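Local coordinates for protein clp gene regulator (ClgR) (Corynebacterium glutamicum, PDB 3F52) that probably binds regulatory DNA through a helix-turn-helix domain and activates transcription, with genes of the Clp protease as its namesake targets, at residues S35-K40 with E60-R65; R45-A50 with G56-L61. All coordinates share one frame; numbering follows the deposited sequence.

Contact 1. Residues S35-K40 with E60-R65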
# COMPACT_ATOMS: atom_id res chain seq x y z
N SER B 35 2.62 10.97 10.16
CA SER B 35 3.94 11.28 10.68
C SER B 35 4.76 12.16 9.70
O SER B 35 5.46 13.07 10.15
CB SER B 35 4.69 10.02 11.15
OG SER B 35 5.34 9.39 10.09
N PHE B 36 4.64 11.94 8.38
CA PHE B 36 5.32 12.79 7.40
C PHE B 36 4.75 14.21 7.44
O PHE B 36 5.48 15.19 7.28
CB PHE B 36 5.19 12.24 5.97
CG PHE B 36 6.24 11.22 5.60
CD1 PHE B 36 6.13 9.89 6.04
CD2 PHE B 36 7.32 11.57 4.81
CE1 PHE B 36 7.09 8.92 5.68
CE2 PHE B 36 8.30 10.61 4.43
CZ PHE B 36 8.18 9.29 4.88
N ARG B 37 3.44 14.32 7.64
CA ARG B 37 2.79 15.64 7.76
C ARG B 37 3.24 16.36 9.03
O ARG B 37 3.53 17.57 9.01
CB ARG B 37 1.26 15.51 7.72
CG ARG B 37 0.54 16.84 7.86
CD ARG B 37 -0.97 16.73 7.64
NE ARG B 37 -1.65 15.92 8.65
CZ ARG B 37 -1.91 16.31 9.90
NH1 ARG B 37 -1.52 17.51 10.35
NH2 ARG B 37 -2.55 15.49 10.72
N ALA B 38 3.30 15.62 10.14
CA ALA B 38 3.71 16.20 11.42
C ALA B 38 5.15 16.65 11.36
O ALA B 38 5.49 17.72 11.88
CB ALA B 38 3.50 15.21 12.55
N ASP B 39 6.00 15.85 10.72
CA ASP B 39 7.42 16.19 10.56
C ASP B 39 7.59 17.51 9.81
O ASP B 39 8.49 18.29 10.10
CB ASP B 39 8.18 15.09 9.81
CG ASP B 39 8.50 13.87 10.68
OD1 ASP B 39 8.34 13.94 11.92
OD2 ASP B 39 8.92 12.83 10.11
N LYS B 40 6.72 17.72 8.82
CA LYS B 40 6.82 18.90 7.96
C LYS B 40 6.14 20.11 8.61
O LYS B 40 6.28 21.24 8.12
CB LYS B 40 6.24 18.60 6.58
CG LYS B 40 7.01 19.25 5.47
CD LYS B 40 6.30 19.11 4.14
CE LYS B 40 7.12 19.77 3.03
NZ LYS B 40 8.43 19.09 2.79
N GLU B 60 -9.71 10.86 7.51
CA GLU B 60 -10.09 9.43 7.35
C GLU B 60 -8.97 8.60 6.70
O GLU B 60 -8.72 7.46 7.11
CB GLU B 60 -11.41 9.29 6.59
CG GLU B 60 -12.59 9.67 7.48
CD GLU B 60 -13.85 9.91 6.71
OE1 GLU B 60 -13.83 9.70 5.46
OE2 GLU B 60 -14.86 10.32 7.35
N LEU B 61 -8.26 9.17 5.72
CA LEU B 61 -7.08 8.49 5.15
C LEU B 61 -6.02 8.24 6.24
O LEU B 61 -5.50 7.11 6.38
CB LEU B 61 -6.49 9.31 4.00
CG LEU B 61 -5.19 8.80 3.37
CD1 LEU B 61 -5.33 7.33 2.92
CD2 LEU B 61 -4.75 9.70 2.19
N GLU B 62 -5.71 9.30 7.00
CA GLU B 62 -4.71 9.20 8.08
C GLU B 62 -5.11 8.21 9.17
O GLU B 62 -4.25 7.55 9.75
CB GLU B 62 -4.44 10.56 8.71
CG GLU B 62 -3.68 11.51 7.79
CD GLU B 62 -3.28 12.83 8.47
OE1 GLU B 62 -3.74 13.11 9.60
OE2 GLU B 62 -2.49 13.59 7.87
N ARG B 63 -6.42 8.07 9.39
CA ARG B 63 -6.93 7.14 10.40
C ARG B 63 -7.16 5.70 9.90
O ARG B 63 -7.67 4.87 10.64
CB ARG B 63 -8.20 7.71 11.05
CG ARG B 63 -7.86 8.81 12.06
CD ARG B 63 -9.07 9.29 12.84
NE ARG B 63 -9.99 10.05 11.99
CZ ARG B 63 -11.10 9.58 11.45
NH1 ARG B 63 -11.85 10.40 10.71
NH2 ARG B 63 -11.49 8.32 11.67
N GLY B 64 -6.80 5.42 8.65
CA GLY B 64 -6.92 4.06 8.11
C GLY B 64 -8.34 3.72 7.78
O GLY B 64 -8.76 2.56 7.87
N ARG B 65 -9.12 4.74 7.40
CA ARG B 65 -10.53 4.53 7.07
C ARG B 65 -10.88 4.84 5.62
O ARG B 65 -12.07 4.93 5.26
CB ARG B 65 -11.41 5.33 8.03
CG ARG B 65 -11.13 5.00 9.53
CD ARG B 65 -11.54 3.53 9.83
NE ARG B 65 -11.28 3.15 11.22
CZ ARG B 65 -10.29 2.34 11.61
NH1 ARG B 65 -10.15 2.07 12.92
NH2 ARG B 65 -9.47 1.82 10.72

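Contact 2. Residues R45-A50 with G56-L61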
# COMPACT_ATOMS: atom_id res chain seq x y z
N ARG B 45 -5.67 20.79 7.30
CA ARG B 45 -6.31 21.65 6.32
C ARG B 45 -5.35 22.09 5.23
O ARG B 45 -5.71 22.09 4.04
CB ARG B 45 -6.99 22.84 7.00
CG ARG B 45 -6.46 23.16 8.42
CD ARG B 45 -6.09 21.86 9.17
NE ARG B 45 -6.53 21.83 10.55
CZ ARG B 45 -7.74 21.43 10.93
NH1 ARG B 45 -8.65 21.02 10.05
NH2 ARG B 45 -8.05 21.47 12.22
N GLU B 46 -4.12 22.44 5.65
CA GLU B 46 -3.06 22.85 4.72
C GLU B 46 -2.73 21.76 3.70
O GLU B 46 -2.65 22.02 2.50
CB GLU B 46 -1.80 23.23 5.50
CG GLU B 46 -1.92 24.51 6.32
CD GLU B 46 -0.63 24.85 7.07
OE1 GLU B 46 0.34 24.06 6.98
OE2 GLU B 46 -0.59 25.92 7.73
N LEU B 47 -2.53 20.54 4.19
CA LEU B 47 -2.24 19.43 3.31
C LEU B 47 -3.46 19.09 2.46
O LEU B 47 -3.32 18.80 1.27
CB LEU B 47 -1.76 18.19 4.09
CG LEU B 47 -1.34 17.00 3.22
CD1 LEU B 47 -0.29 17.41 2.20
CD2 LEU B 47 -0.84 15.82 4.04
N ALA B 48 -4.63 19.12 3.07
CA ALA B 48 -5.86 18.83 2.34
C ALA B 48 -6.01 19.77 1.14
O ALA B 48 -6.17 19.30 0.02
CB ALA B 48 -7.06 18.93 3.27
N GLU B 49 -5.91 21.09 1.36
CA GLU B 49 -6.01 22.02 0.23
C GLU B 49 -4.92 21.79 -0.83
O GLU B 49 -5.22 21.75 -2.02
CB GLU B 49 -6.13 23.50 0.65
CG GLU B 49 -5.08 24.02 1.62
CD GLU B 49 -5.32 25.49 2.03
OE1 GLU B 49 -6.47 25.98 1.91
OE2 GLU B 49 -4.35 26.15 2.47
N ALA B 50 -3.67 21.59 -0.39
CA ALA B 50 -2.57 21.26 -1.30
C ALA B 50 -2.85 19.99 -2.13
O ALA B 50 -2.50 19.94 -3.31
CB ALA B 50 -1.26 21.13 -0.52
N GLY B 56 -11.70 16.27 6.00
CA GLY B 56 -12.37 15.05 6.45
C GLY B 56 -11.83 13.83 5.73
O GLY B 56 -11.58 12.79 6.36
N TYR B 57 -11.67 13.96 4.40
CA TYR B 57 -11.11 12.89 3.59
C TYR B 57 -9.68 12.54 4.07
O TYR B 57 -9.34 11.37 4.30
CB TYR B 57 -11.12 13.21 2.08
CG TYR B 57 -10.40 12.11 1.28
CD1 TYR B 57 -11.12 11.06 0.69
CD2 TYR B 57 -9.01 12.11 1.16
CE1 TYR B 57 -10.46 10.04 -0.01
CE2 TYR B 57 -8.35 11.09 0.48
CZ TYR B 57 -9.08 10.06 -0.11
OH TYR B 57 -8.42 9.05 -0.78
N LEU B 58 -8.85 13.57 4.21
CA LEU B 58 -7.48 13.38 4.65
C LEU B 58 -7.44 12.76 6.04
O LEU B 58 -6.61 11.88 6.30
CB LEU B 58 -6.70 14.71 4.65
CG LEU B 58 -5.22 14.56 5.04
CD1 LEU B 58 -4.45 13.51 4.20
CD2 LEU B 58 -4.50 15.91 5.03
N SER B 59 -8.31 13.24 6.93
CA SER B 59 -8.36 12.73 8.29
C SER B 59 -8.69 11.23 8.28
O SER B 59 -8.01 10.43 8.95
CB SER B 59 -9.38 13.50 9.10
OG SER B 59 -9.50 12.95 10.40
N GLU B 60 -9.71 10.86 7.51
CA GLU B 60 -10.09 9.43 7.35
C GLU B 60 -8.97 8.60 6.70
O GLU B 60 -8.72 7.46 7.11
CB GLU B 60 -11.41 9.29 6.59
CG GLU B 60 -12.59 9.67 7.48
CD GLU B 60 -13.85 9.91 6.71
OE1 GLU B 60 -13.83 9.70 5.46
OE2 GLU B 60 -14.86 10.32 7.35
N LEU B 61 -8.26 9.17 5.72
CA LEU B 61 -7.08 8.49 5.15
C LEU B 61 -6.02 8.24 6.24
O LEU B 61 -5.50 7.11 6.38
CB LEU B 61 -6.49 9.31 4.00
CG LEU B 61 -5.19 8.80 3.37
CD1 LEU B 61 -5.33 7.33 2.92
CD2 LEU B 61 -4.75 9.70 2.19

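Contact 1. Residues S35-K40 with E60-R65
Arg-37 of helix 25-40 and Glu-62, in the last turn of helix 55-62, have their CA atoms 9.9 Å apart, too far for the two backbones to pack here, so long side chains must span the gap. Both CB atoms point toward the opposite segment, and the two side chains meet at about a right angle. The Arg-37 chain runs extended from the helix and then bends at its third torsion (chi3 64°), which turns the NE edge of the guanidinium to the carboxylate. The grip is therefore side-on: NE gives a nearly straight hydrogen bond to OE2 of Glu-62 at 2.6 Å, and NH2 of Arg-37 gives another to OE1 of Glu-62 at 2.9 Å. Each oxygen accepts through its syn lone pair, and the two flat groups lie only 10° from coplanar. Two parallel bonds of this kind form a salt bridge that also fixes the rotation of both groups. Glu-62 is buried, and its carboxylate has its charge matched and both oxygens bonded by Arg-37, whose long chain reaches it from a partly exposed position. NH1 of Arg-37 is bonded to Val-42 O, so the same guanidinium also holds the loop leading into helix 44-51, while Leu-44 touches both side chains. Just beyond Glu-62 the helix closes in a Schellman motif, with Arg-65 N bonded to Glu-60 O at 2.8 Å and Gly-64 N to Leu-61 O at 3.1 Å. Gly-64 takes the positive phi (76°) that glycine adopts most readily. This partly buried pair tying helix 25-40 to the end of helix 55-62 recalls the arginine-glutamate salt bridge of phage 434 repressor, to whose wider helix-turn-helix family this domain belongs.

Contact 2. Residues R45-A50 with G56-L61
Leu-58 sends one branch, CD2, across to helix 44-51, where it meets Leu-47 and, next to it, the backbone N and methyl of Ala-48. The two leucine side chains cross at about a right angle. CD2 of Leu-58 lies 3.7 Å from CB of Leu-47, and CG and CD2 of Leu-47 are scarcely farther off, so a single methyl rests on all three at once. With CG anti to the backbone N (chi1 -177°), the branch is carried away from its own helix so that CD2 comes against Leu-47 and Ala-48. These two helices are the pair of the helix-turn-helix motif, in which helix 55-62 takes the place of the recognition helix and probably faces DNA with its other side. Ala-48 suits the closest backbone approach, its CA being 6.1 Å from CA of Leu-58. Its small CB leaves the helix surface accessible, and CD2 of Leu-58 comes within 3.8 Å of Ala-48 N. No hydrogen bond crosses the contact; its three touching residues are buried, and their apolar side chains suit that. Leu-47 continues into the core against Ala-79 and Leu-80 of helix 70-80, whereas Leu-58 also touches Leu-44.

How the contacts relate
The centres of contacts 1 and 2 lie about 9 Å apart within one helix-turn-helix domain, and both use helix 55-62. Along the chain the order is 35-40, 45-50, and then the overlapping segments 56-61 and 60-65, which share Glu-60 and Leu-61. Helix 55-62 is thus held twice: contact 2 fastens its middle to the preceding helix 44-51 by apolar packing, and contact 1 ties its end to helix 25-40 by charge. The two meet where CD of Arg-37 packs on CD2 of Leu-47 at 3.7 Å. Together they help set the pose of the helix that probably reads DNA.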